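Local atomic coordinates of SnoN,SnoN (Streptomyces nogalater, PDB entry 5EQU), a protein that binds iron and 2-oxoglutarate, and probably acts as an epimerase of the 2-oxoglutarate-dependent dioxygenase family on nogalamycin-type compounds. Residues 88-93 against 121-126; 117-122 against 242-247; 149-154 against 246-251. All coordinates share one frame; numbering follows the deposited sequence.

Interaction 1. Residues 88-93 against 121-126; sequences ADAQLG and FKLEVL. With 5R6 (Nogalamycin RO), chain G.
Q91 uses its side-chain amide oxygen as if it were a strand backbone carbonyl: OE1 accepts the backbone N-H of L123. This happens on strand 118-128 of the double-stranded beta-helix, the cupin-type core expected of the PhyH family. Both segments lie in the first SnoN part of the fusion. The neighbouring strand 81-87 still pairs with V125 through V87, but the chain then turns into a short, weakly bonded helix about 90-93. The two polar backbone atoms of L123 are taken up there instead. L123 O accepts A90 N at 2.9 Å. L123 N lies 3.1 Å from Q91 OE1 and approaches from above the amide plane, 58° out of it. The bend at chi2 (-71°) turns the Q91 amide back toward the strand. A90 CB packs against two branches, L123 CD2 at 3.9 Å and V125 CG2 at 3.7 Å. M97 of helix 95-101 touches both A90 and V125.

D89 lies across K122, its OD1 3.4 Å from K122 CB. One water accepts from D89 N and donates to E124 OE2, joining loop and strand. E124 OE2 also takes a salt bridge from K122 NZ at 3.0 Å, met from above the carboxylate plane. E124 OE1 serves the bound Nogalamycin RO, accepting from its amine NBV at 2.7 Å. An alanine in place of E124 would probably leave the ligand amine and K122 NZ without their carboxylate mate and the water without its acceptor. K122 NZ donates a second bond to the ligand hydroxyl OAN, 2.7 Å away.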
loop_
_atom_site.group_PDB
_atom_site.type_symbol
_atom_site.label_atom_id
_atom_site.label_comp_id
_atom_site.label_asym_id
_atom_site.label_seq_id
_atom_site.Cartn_x
_atom_site.Cartn_y
_atom_site.Cartn_z
ATOM N N ALA A 88 -2.218 -8.682 8.353
ATOM C CA ALA A 88 -2.431 -7.310 8.832
ATOM C C ALA A 88 -1.348 -6.905 9.827
ATOM O O ALA A 88 -0.881 -7.719 10.580
ATOM C CB ALA A 88 -3.789 -7.200 9.483
ATOM N N ASP A 89 -0.955 -5.640 9.788
ATOM C CA ASP A 89 0.088 -5.097 10.651
ATOM C C ASP A 89 1.220 -6.072 10.897
ATOM O O ASP A 89 1.587 -6.331 12.024
ATOM C CB ASP A 89 -0.529 -4.628 11.948
ATOM C CG ASP A 89 -1.463 -3.473 11.720
ATOM O OD1 ASP A 89 -0.941 -2.343 11.435
ATOM O OD2 ASP A 89 -2.689 -3.726 11.774
ATOM N N ALA A 90 1.759 -6.598 9.798
ATOM C CA ALA A 90 2.794 -7.634 9.837
ATOM C C ALA A 90 4.054 -7.184 10.572
ATOM O O ALA A 90 4.729 -8.012 11.108
ATOM C CB ALA A 90 3.147 -8.105 8.415
ATOM N N GLN A 91 4.338 -5.886 10.599
ATOM C CA GLN A 91 5.479 -5.360 11.319
ATOM C C GLN A 91 5.462 -5.488 12.839
ATOM O O GLN A 91 6.510 -5.411 13.444
ATOM C CB GLN A 91 5.760 -3.903 10.941
ATOM C CG GLN A 91 4.995 -2.814 11.680
ATOM C CD GLN A 91 3.521 -2.743 11.313
ATOM O OE1 GLN A 91 3.052 -3.441 10.414
ATOM N NE2 GLN A 91 2.782 -1.899 12.024
ATOM N N LEU A 92 4.295 -5.673 13.458
ATOM C CA LEU A 92 4.205 -5.780 14.918
ATOM C C LEU A 92 4.668 -7.130 15.427
ATOM O O LEU A 92 5.238 -7.213 16.508
ATOM C CB LEU A 92 2.778 -5.534 15.403
ATOM C CG LEU A 92 2.129 -4.228 14.993
ATOM C CD1 LEU A 92 0.690 -4.255 15.454
ATOM C CD2 LEU A 92 2.863 -3.016 15.533
ATOM N N GLY A 93 4.403 -8.185 14.659
ATOM C CA GLY A 93 4.826 -9.558 15.014
ATOM C C GLY A 93 6.180 -9.978 14.453
ATOM O O GLY A 93 6.787 -10.897 14.960
ATOM N N PHE A 121 2.523 3.861 9.322
ATOM C CA PHE A 121 1.212 3.523 9.875
ATOM C C PHE A 121 1.003 2.029 9.932
ATOM O O PHE A 121 0.588 1.477 10.980
ATOM C CB PHE A 121 0.095 4.188 9.059
ATOM C CG PHE A 121 -1.282 3.758 9.463
ATOM C CD1 PHE A 121 -1.763 4.055 10.714
ATOM C CD2 PHE A 121 -2.117 3.087 8.560
ATOM C CE1 PHE A 121 -3.039 3.674 11.099
ATOM C CE2 PHE A 121 -3.397 2.693 8.937
ATOM C CZ PHE A 121 -3.856 2.993 10.218
ATOM N N LYS A 122 1.263 1.363 8.803
ATOM C CA LYS A 122 1.139 -0.114 8.760
ATOM C C LYS A 122 1.917 -0.710 7.613
ATOM O O LYS A 122 2.200 -0.011 6.645
ATOM C CB LYS A 122 -0.321 -0.561 8.653
ATOM C CG LYS A 122 -0.993 -0.225 7.323
ATOM C CD LYS A 122 -2.457 -0.668 7.318
ATOM C CE LYS A 122 -3.178 -0.172 6.084
ATOM N NZ LYS A 122 -4.451 -0.915 5.921
ATOM N N LEU A 123 2.248 -2.001 7.737
ATOM C CA LEU A 123 2.666 -2.799 6.596
ATOM C C LEU A 123 1.895 -4.101 6.550
ATOM O O LEU A 123 1.725 -4.787 7.567
ATOM C CB LEU A 123 4.189 -3.091 6.615
ATOM C CG LEU A 123 4.765 -4.002 5.523
ATOM C CD1 LEU A 123 6.245 -3.741 5.305
ATOM C CD2 LEU A 123 4.593 -5.458 5.865
ATOM N N GLU A 124 1.488 -4.463 5.337
ATOM C CA GLU A 124 0.790 -5.703 5.086
ATOM C C GLU A 124 1.550 -6.590 4.119
ATOM O O GLU A 124 2.106 -6.113 3.153
ATOM C CB GLU A 124 -0.599 -5.392 4.516
ATOM C CG GLU A 124 -1.501 -4.700 5.552
ATOM C CD GLU A 124 -2.712 -3.987 4.957
ATOM O OE1 GLU A 124 -2.706 -3.577 3.760
ATOM O OE2 GLU A 124 -3.673 -3.823 5.722
ATOM N N VAL A 125 1.508 -7.877 4.372
ATOM C CA VAL A 125 2.033 -8.855 3.493
ATOM C C VAL A 125 0.888 -9.338 2.624
ATOM O O VAL A 125 -0.109 -9.807 3.161
ATOM C CB VAL A 125 2.655 -9.984 4.324
ATOM C CG1 VAL A 125 3.099 -11.106 3.446
ATOM C CG2 VAL A 125 3.877 -9.451 5.046
ATOM N N LEU A 126 1.034 -9.225 1.304
ATOM C CA LEU A 126 -0.080 -9.446 0.348
ATOM C C LEU A 126 0.125 -10.683 -0.515
ATOM O O LEU A 126 1.238 -10.948 -0.983
ATOM C CB LEU A 126 -0.258 -8.235 -0.553
ATOM C CG LEU A 126 -0.332 -6.820 0.058
ATOM C CD1 LEU A 126 -0.671 -5.802 -1.023
ATOM C CD2 LEU A 126 -1.334 -6.684 1.197
HETATM C CAR 5R6 G . -15.819 -5.447 -4.142
HETATM C CBN 5R6 G . -16.432 -5.983 -5.363
HETATM O OAL 5R6 G . -16.116 -5.084 -6.488
HETATM C CBR 5R6 G . -17.938 -6.333 -5.138
HETATM O OAM 5R6 G . -17.952 -7.756 -5.122
HETATM C CBM 5R6 G . -18.549 -5.918 -3.745
HETATM C CAB 5R6 G . -20.068 -5.967 -3.681
HETATM O OAW 5R6 G . -18.113 -4.610 -3.321
HETATM C CBP 5R6 G . -16.666 -4.353 -3.452
HETATM O OAX 5R6 G . -16.028 -4.120 -2.174
HETATM C CBQ 5R6 G . -16.120 -4.816 -0.895
HETATM C CAT 5R6 G . -16.565 -6.301 -0.823
HETATM C CBW 5R6 G . -16.816 -6.673 0.664
HETATM C CAE 5R6 G . -17.093 -8.181 0.839
HETATM O OAO 5R6 G . -17.991 -6.005 1.052
HETATM C CBF 5R6 G . -14.920 -4.587 -0.148
HETATM C CBB 5R6 G . -13.957 -3.637 -0.549
HETATM O OAK 5R6 G . -14.156 -2.980 -1.710
HETATM C CBK 5R6 G . -12.794 -3.320 0.168
HETATM C CBH 5R6 G . -11.885 -2.366 -0.281
HETATM O OAI 5R6 G . -12.045 -1.796 -1.373
HETATM C CBJ 5R6 G . -10.763 -2.076 0.519
HETATM C CBA 5R6 G . -9.847 -1.129 0.095
HETATM O OAJ 5R6 G . -10.076 -0.543 -1.113
HETATM C CAP 5R6 G . -8.749 -0.814 0.837
HETATM C CBD 5R6 G . -8.478 -1.452 2.032
HETATM C CBX 5R6 G . -7.371 -1.106 2.864
HETATM C CAF 5R6 G . -7.300 0.444 3.021
HETATM O OAY 5R6 G . -7.597 -1.490 4.250
HETATM C CBS 5R6 G . -6.049 -1.653 2.413
HETATM O OAN 5R6 G . -4.995 -1.211 3.305
HETATM C CBT 5R6 G . -6.127 -3.176 2.402
HETATM N NBV 5R6 G . -4.809 -3.737 2.105
HETATM C CAD 5R6 G . -4.863 -5.219 2.059
HETATM C CAC 5R6 G . -4.170 -3.218 0.856
HETATM C CAS 5R6 G . -6.722 -3.729 3.736
HETATM C CBO 5R6 G . -7.877 -2.850 4.353
HETATM O OAV 5R6 G . -9.118 -3.016 3.659
HETATM C CBE 5R6 G . -9.373 -2.405 2.460
HETATM C CBL 5R6 G . -10.524 -2.742 1.730
HETATM C CBG 5R6 G . -11.453 -3.696 2.162
HETATM O OAH 5R6 G . -11.279 -4.290 3.213
HETATM C CBI 5R6 G . -12.590 -3.978 1.382
HETATM C CAQ 5R6 G . -13.557 -4.915 1.800
HETATM C CBC 5R6 G . -14.720 -5.237 1.069
HETATM C CBU 5R6 G . -15.664 -6.166 1.628
HETATM C CAZ 5R6 G . -16.365 -5.500 2.741
HETATM O OAG 5R6 G . -16.818 -6.141 3.699
HETATM O OAU 5R6 G . -16.628 -4.132 2.631
HETATM C CAA 5R6 G . -17.674 -3.536 3.449
HETATM O O HOH W 1 -2.887 -4.182 8.448
#

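Interaction 2. Residues 117-122 against 242-247; sequences PLRLFK and VYMDAT. With 5R6 (Nogalamycin RO), chain G.
R119 starts beside M244 and runs out along A246. Its CB meets the M244 methyl, CE, at 4.0 Å. CG comes near A246 CA. CD closes on A246 O, and NE donates to that same oxygen at 2.8 Å. This bond lies in the carbonyl plane, on a lone pair, and close to the guanidinium plane. The chain is extended from CG to NE (chi2 173°, chi3 -178°), which brings NE to this carbonyl. At the tip, NH2 donates to a water that donates to A246 O. NH1 is bound by the carbonyl of F280.

The backbones form an antiparallel pair in the major sheet of the double-stranded beta-helix, strand 118-122 against strand 242-245. The first belongs to the first SnoN part of the engineered fusion and the second to the other. R119 and M244 are a hydrogen-bonded pair, with M244 N 2.9 Å from R119 O. Beyond L120 the register slips by one in a classic beta bulge. F121 and K122 both face V242, whose O accepts F121 N at 2.9 Å and K122 N only weakly. F121 CB points toward strand 242-245, but its ring leads away. M244 SD lies 5.1 Å from the F121 ring centroid, an oblique Met-aromatic contact. V242 CG2 leans on K122 CE on the face of R119 and M244. On the opposite face L120 CD1 touches Y243 CE1 at 3.8 Å; Y243 OH binds A101 O.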
loop_
_atom_site.group_PDB
_atom_site.type_symbol
_atom_site.label_atom_id
_atom_site.label_comp_id
_atom_site.label_asym_id
_atom_site.label_seq_id
_atom_site.Cartn_x
_atom_site.Cartn_y
_atom_site.Cartn_z
ATOM N N PRO A 117 8.589 14.959 7.002
ATOM C CA PRO A 117 8.941 13.739 7.724
ATOM C C PRO A 117 7.743 12.833 7.888
ATOM O O PRO A 117 6.635 13.320 7.958
ATOM C CB PRO A 117 9.456 14.252 9.105
ATOM C CG PRO A 117 9.678 15.716 8.935
ATOM C CD PRO A 117 8.735 16.160 7.844
ATOM N N LEU A 118 7.975 11.533 7.956
ATOM C CA LEU A 118 6.913 10.548 7.955
ATOM C C LEU A 118 7.056 9.537 9.095
ATOM O O LEU A 118 8.112 9.387 9.707
ATOM C CB LEU A 118 6.896 9.762 6.641
ATOM C CG LEU A 118 6.749 10.524 5.319
ATOM C CD1 LEU A 118 7.120 9.639 4.121
ATOM C CD2 LEU A 118 5.317 11.025 5.136
ATOM N N ARG A 119 5.951 8.844 9.339
ATOM C CA ARG A 119 5.875 7.726 10.235
ATOM C C ARG A 119 5.273 6.583 9.476
ATOM O O ARG A 119 4.463 6.795 8.557
ATOM C CB ARG A 119 4.959 8.048 11.431
ATOM C CG ARG A 119 5.605 8.952 12.452
ATOM C CD ARG A 119 4.639 9.402 13.549
ATOM N NE ARG A 119 5.340 10.291 14.450
ATOM C CZ ARG A 119 6.114 9.900 15.464
ATOM N NH1 ARG A 119 6.311 8.610 15.758
ATOM N NH2 ARG A 119 6.725 10.821 16.178
ATOM N N LEU A 120 5.608 5.379 9.898
ATOM C CA LEU A 120 4.920 4.211 9.429
ATOM C C LEU A 120 3.561 4.115 10.112
ATOM O O LEU A 120 3.467 4.206 11.352
ATOM C CB LEU A 120 5.717 2.969 9.785
ATOM C CG LEU A 120 5.063 1.627 9.497
ATOM C CD1 LEU A 120 4.949 1.431 8.004
ATOM C CD2 LEU A 120 5.865 0.530 10.145
ATOM N N PHE A 121 2.523 3.861 9.322
ATOM C CA PHE A 121 1.212 3.523 9.875
ATOM C C PHE A 121 1.003 2.029 9.932
ATOM O O PHE A 121 0.588 1.477 10.980
ATOM C CB PHE A 121 0.095 4.188 9.059
ATOM C CG PHE A 121 -1.282 3.758 9.463
ATOM C CD1 PHE A 121 -1.763 4.055 10.714
ATOM C CD2 PHE A 121 -2.117 3.087 8.560
ATOM C CE1 PHE A 121 -3.039 3.674 11.099
ATOM C CE2 PHE A 121 -3.397 2.693 8.937
ATOM C CZ PHE A 121 -3.856 2.993 10.218
ATOM N N LYS A 122 1.263 1.363 8.803
ATOM C CA LYS A 122 1.139 -0.114 8.760
ATOM C C LYS A 122 1.917 -0.710 7.613
ATOM O O LYS A 122 2.200 -0.011 6.645
ATOM C CB LYS A 122 -0.321 -0.561 8.653
ATOM C CG LYS A 122 -0.993 -0.225 7.323
ATOM C CD LYS A 122 -2.457 -0.668 7.318
ATOM C CE LYS A 122 -3.178 -0.172 6.084
ATOM N NZ LYS A 122 -4.451 -0.915 5.921
ATOM N N VAL A 242 2.020 1.695 4.341
ATOM C CA VAL A 242 1.463 3.034 4.334
ATOM C C VAL A 242 2.280 3.942 5.262
ATOM O O VAL A 242 2.534 3.599 6.430
ATOM C CB VAL A 242 -0.008 3.013 4.831
ATOM C CG1 VAL A 242 -0.613 4.409 4.829
ATOM C CG2 VAL A 242 -0.827 2.053 3.998
ATOM N N TYR A 243 2.601 5.127 4.740
ATOM C CA TYR A 243 3.343 6.138 5.449
ATOM C C TYR A 243 2.496 7.380 5.573
ATOM O O TYR A 243 1.779 7.774 4.635
ATOM C CB TYR A 243 4.665 6.435 4.708
ATOM C CG TYR A 243 5.529 5.194 4.554
ATOM C CD1 TYR A 243 6.149 4.628 5.643
ATOM C CD2 TYR A 243 5.718 4.586 3.311
ATOM C CE1 TYR A 243 6.938 3.484 5.527
ATOM C CE2 TYR A 243 6.488 3.431 3.184
ATOM C CZ TYR A 243 7.112 2.881 4.293
ATOM O OH TYR A 243 7.876 1.728 4.175
ATOM N N MET A 244 2.578 7.994 6.744
ATOM C CA MET A 244 1.785 9.156 7.078
ATOM C C MET A 244 2.677 10.283 7.564
ATOM O O MET A 244 3.805 10.064 7.995
ATOM C CB MET A 244 0.753 8.783 8.143
ATOM C CG MET A 244 1.348 8.415 9.484
ATOM S SD MET A 244 0.117 7.675 10.509
ATOM C CE MET A 244 1.071 7.209 11.965
ATOM N N ASP A 245 2.142 11.486 7.506
ATOM C CA ASP A 245 2.764 12.678 8.079
ATOM C C ASP A 245 3.156 12.430 9.571
ATOM O O ASP A 245 2.417 11.780 10.321
ATOM C CB ASP A 245 1.746 13.822 7.997
ATOM C CG ASP A 245 2.386 15.192 7.984
ATOM O OD1 ASP A 245 2.774 15.658 9.065
ATOM O OD2 ASP A 245 2.462 15.803 6.874
ATOM N N ALA A 246 4.314 12.944 9.986
ATOM C CA ALA A 246 4.886 12.619 11.284
ATOM C C ALA A 246 4.023 13.141 12.435
ATOM O O ALA A 246 4.155 12.665 13.556
ATOM C CB ALA A 246 6.304 13.177 11.399
ATOM N N THR A 247 3.178 14.129 12.133
ATOM C CA THR A 247 2.248 14.764 13.058
ATOM C C THR A 247 0.815 14.246 12.960
ATOM O O THR A 247 -0.059 14.854 13.508
ATOM C CB THR A 247 2.190 16.286 12.758
ATOM O OG1 THR A 247 1.791 16.499 11.399
ATOM C CG2 THR A 247 3.564 16.940 12.953
HETATM C CAR 5R6 G . -15.819 -5.447 -4.142
HETATM C CBN 5R6 G . -16.432 -5.983 -5.363
HETATM O OAL 5R6 G . -16.116 -5.084 -6.488
HETATM C CBR 5R6 G . -17.938 -6.333 -5.138
HETATM O OAM 5R6 G . -17.952 -7.756 -5.122
HETATM C CBM 5R6 G . -18.549 -5.918 -3.745
HETATM C CAB 5R6 G . -20.068 -5.967 -3.681
HETATM O OAW 5R6 G . -18.113 -4.610 -3.321
HETATM C CBP 5R6 G . -16.666 -4.353 -3.452
HETATM O OAX 5R6 G . -16.028 -4.120 -2.174
HETATM C CBQ 5R6 G . -16.120 -4.816 -0.895
HETATM C CAT 5R6 G . -16.565 -6.301 -0.823
HETATM C CBW 5R6 G . -16.816 -6.673 0.664
HETATM C CAE 5R6 G . -17.093 -8.181 0.839
HETATM O OAO 5R6 G . -17.991 -6.005 1.052
HETATM C CBF 5R6 G . -14.920 -4.587 -0.148
HETATM C CBB 5R6 G . -13.957 -3.637 -0.549
HETATM O OAK 5R6 G . -14.156 -2.980 -1.710
HETATM C CBK 5R6 G . -12.794 -3.320 0.168
HETATM C CBH 5R6 G . -11.885 -2.366 -0.281
HETATM O OAI 5R6 G . -12.045 -1.796 -1.373
HETATM C CBJ 5R6 G . -10.763 -2.076 0.519
HETATM C CBA 5R6 G . -9.847 -1.129 0.095
HETATM O OAJ 5R6 G . -10.076 -0.543 -1.113
HETATM C CAP 5R6 G . -8.749 -0.814 0.837
HETATM C CBD 5R6 G . -8.478 -1.452 2.032
HETATM C CBX 5R6 G . -7.371 -1.106 2.864
HETATM C CAF 5R6 G . -7.300 0.444 3.021
HETATM O OAY 5R6 G . -7.597 -1.490 4.250
HETATM C CBS 5R6 G . -6.049 -1.653 2.413
HETATM O OAN 5R6 G . -4.995 -1.211 3.305
HETATM C CBT 5R6 G . -6.127 -3.176 2.402
HETATM N NBV 5R6 G . -4.809 -3.737 2.105
HETATM C CAD 5R6 G . -4.863 -5.219 2.059
HETATM C CAC 5R6 G . -4.170 -3.218 0.856
HETATM C CAS 5R6 G . -6.722 -3.729 3.736
HETATM C CBO 5R6 G . -7.877 -2.850 4.353
HETATM O OAV 5R6 G . -9.118 -3.016 3.659
HETATM C CBE 5R6 G . -9.373 -2.405 2.460
HETATM C CBL 5R6 G . -10.524 -2.742 1.730
HETATM C CBG 5R6 G . -11.453 -3.696 2.162
HETATM O OAH 5R6 G . -11.279 -4.290 3.213
HETATM C CBI 5R6 G . -12.590 -3.978 1.382
HETATM C CAQ 5R6 G . -13.557 -4.915 1.800
HETATM C CBC 5R6 G . -14.720 -5.237 1.069
HETATM C CBU 5R6 G . -15.664 -6.166 1.628
HETATM C CAZ 5R6 G . -16.365 -5.500 2.741
HETATM O OAG 5R6 G . -16.818 -6.141 3.699
HETATM O OAU 5R6 G . -16.628 -4.132 2.631
HETATM C CAA 5R6 G . -17.674 -3.536 3.449
HETATM O O HOH W 2 6.468 13.681 15.029
#

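Interaction 3. Residues 149-154 against 246-251; sequences PFSTAG and ATAAYR
P149 meets R251 through its backbone. P149 O accepts R251 N at 3.0 Å, and the donor stands well above the carbonyl plane. The same oxygen lies obliquely to the Y250 ring, 3.6 Å from CD1. That ring is anchored at its far end, where Y250 OH binds D259 O.

F150 comes next. F150 CB touches A248 CB at 4.2 Å, and its ring leads away to M244 and F121. Its O is gripped twice. R251 NE donates to F150 O at 3.0 Å from one face of its carbonyl plane, and A153 N to F150 O at 3.2 Å from the other. The bend of R251 at chi3 (50°) brings NE round to F150 O, which lies in the guanidinium plane.

The A153 bond closes a type I beta turn from F150 to A153. The turn belongs to the loop between strands 139-142 and 157-162, in the first SnoN part of the fusion. Residues 246-251 follow strand 236-245 in the second part. Backbone bonding between the two loops amounts to a single bridge, centred on F150 and Y250.

S151 extends this bridge with a pair of bonds to one residue. S151 N donates to A249 O at 2.7 Å, in the carbonyl plane. S151 OG accepts A249 N at 3.1 Å; chi1 of 59° sets OG between the backbone N and the carbonyl carbon, within reach of that N-H. T152 follows with OG1 against A248 CB, 3.5 Å away. A153 CB then lies against the R251 guanidinium, obliquely to its plane and near NH2.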
loop_
_atom_site.group_PDB
_atom_site.type_symbol
_atom_site.label_atom_id
_atom_site.label_comp_id
_atom_site.label_asym_id
_atom_site.label_seq_id
_atom_site.Cartn_x
_atom_site.Cartn_y
_atom_site.Cartn_z
ATOM N N PRO A 149 -7.316 5.617 8.833
ATOM C CA PRO A 149 -7.883 6.359 9.981
ATOM C C PRO A 149 -6.937 7.365 10.655
ATOM O O PRO A 149 -6.693 7.292 11.885
ATOM C CB PRO A 149 -8.277 5.243 10.938
ATOM C CG PRO A 149 -7.216 4.228 10.716
ATOM C CD PRO A 149 -6.942 4.245 9.222
ATOM N N PHE A 150 -6.450 8.336 9.877
ATOM C CA PHE A 150 -5.632 9.417 10.424
ATOM C C PHE A 150 -5.880 10.763 9.759
ATOM O O PHE A 150 -6.439 10.824 8.689
ATOM C CB PHE A 150 -4.130 9.047 10.482
ATOM C CG PHE A 150 -3.571 8.506 9.211
ATOM C CD1 PHE A 150 -3.132 9.372 8.210
ATOM C CD2 PHE A 150 -3.440 7.137 9.019
ATOM C CE1 PHE A 150 -2.575 8.881 7.052
ATOM C CE2 PHE A 150 -2.863 6.645 7.850
ATOM C CZ PHE A 150 -2.459 7.520 6.867
ATOM N N SER A 151 -5.487 11.843 10.440
ATOM C CA SER A 151 -5.877 13.204 10.067
ATOM C C SER A 151 -5.372 13.589 8.655
ATOM O O SER A 151 -6.098 14.225 7.906
ATOM C CB SER A 151 -5.382 14.208 11.098
ATOM O OG SER A 151 -3.980 14.177 11.252
ATOM N N THR A 152 -4.143 13.172 8.329
ATOM C CA THR A 152 -3.450 13.463 7.058
ATOM C C THR A 152 -3.633 12.390 5.961
ATOM O O THR A 152 -2.818 12.279 5.031
ATOM C CB THR A 152 -1.936 13.660 7.303
ATOM O OG1 THR A 152 -1.374 12.465 7.883
ATOM C CG2 THR A 152 -1.728 14.868 8.198
ATOM N N ALA A 153 -4.700 11.601 6.074
ATOM C CA ALA A 153 -5.050 10.573 5.113
ATOM C C ALA A 153 -4.974 11.018 3.640
ATOM O O ALA A 153 -4.534 10.261 2.780
ATOM C CB ALA A 153 -6.445 10.093 5.423
ATOM N N GLY A 154 -5.377 12.259 3.366
ATOM C CA GLY A 154 -5.383 12.794 2.013
ATOM C C GLY A 154 -4.007 12.971 1.355
ATOM O O GLY A 154 -3.948 13.282 0.181
ATOM N N ALA A 246 4.314 12.944 9.986
ATOM C CA ALA A 246 4.886 12.619 11.284
ATOM C C ALA A 246 4.023 13.141 12.435
ATOM O O ALA A 246 4.155 12.665 13.556
ATOM C CB ALA A 246 6.304 13.177 11.399
ATOM N N THR A 247 3.178 14.129 12.133
ATOM C CA THR A 247 2.248 14.764 13.058
ATOM C C THR A 247 0.815 14.246 12.960
ATOM O O THR A 247 -0.059 14.854 13.508
ATOM C CB THR A 247 2.190 16.286 12.758
ATOM O OG1 THR A 247 1.791 16.499 11.399
ATOM C CG2 THR A 247 3.564 16.940 12.953
ATOM N N ALA A 248 0.563 13.149 12.251
ATOM C CA ALA A 248 -0.788 12.644 12.049
ATOM C C ALA A 248 -1.452 12.291 13.374
ATOM O O ALA A 248 -0.789 11.944 14.326
ATOM C CB ALA A 248 -0.748 11.418 11.187
ATOM N N ALA A 249 -2.769 12.401 13.417
ATOM C CA ALA A 249 -3.546 12.029 14.587
ATOM C C ALA A 249 -4.680 11.106 14.191
ATOM O O ALA A 249 -5.089 11.062 13.027
ATOM C CB ALA A 249 -4.079 13.265 15.291
ATOM N N TYR A 250 -5.198 10.375 15.178
ATOM C CA TYR A 250 -6.246 9.395 14.912
ATOM C C TYR A 250 -7.508 10.081 14.376
ATOM O O TYR A 250 -7.872 11.161 14.841
ATOM C CB TYR A 250 -6.569 8.616 16.164
ATOM C CG TYR A 250 -7.537 7.465 15.969
ATOM C CD1 TYR A 250 -7.142 6.331 15.286
ATOM C CD2 TYR A 250 -8.850 7.500 16.499
ATOM C CE1 TYR A 250 -7.990 5.260 15.130
ATOM C CE2 TYR A 250 -9.712 6.427 16.324
ATOM C CZ TYR A 250 -9.250 5.313 15.649
ATOM O OH TYR A 250 -10.016 4.224 15.449
ATOM N N ARG A 251 -8.108 9.471 13.358
ATOM C CA ARG A 251 -9.350 9.957 12.753
ATOM C C ARG A 251 -10.168 8.721 12.402
ATOM O O ARG A 251 -9.790 8.013 11.519
ATOM C CB ARG A 251 -9.046 10.808 11.522
ATOM C CG ARG A 251 -10.252 11.575 10.929
ATOM C CD ARG A 251 -9.972 12.177 9.539
ATOM N NE ARG A 251 -9.407 11.174 8.625
ATOM C CZ ARG A 251 -10.084 10.241 7.936
ATOM N NH1 ARG A 251 -11.415 10.181 7.934
ATOM N NH2 ARG A 251 -9.411 9.357 7.198
#

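Overall arrangement
Interactions 1 and 2 are buried and share strand 118-128: residues 88-93 bond one edge of it and 242-247 the other. Interaction 3 is partly buried, farther from the chain centre, and joins two loops. Regular strand pairing dominates interaction 2. Interaction 1 mixes backbone and side-chain bonds with charged groups that hold the ligand. Interaction 3 relies on a single bridge with serine and arginine side chains bonding to backbone. F121 connects all three, meeting F150 edge-to-face, with F121 CZ 3.5 Å from P149 CD. Residues 246-247 carry the chain from interaction 2 into 3. Both of these cross the two SnoN parts of the fusion.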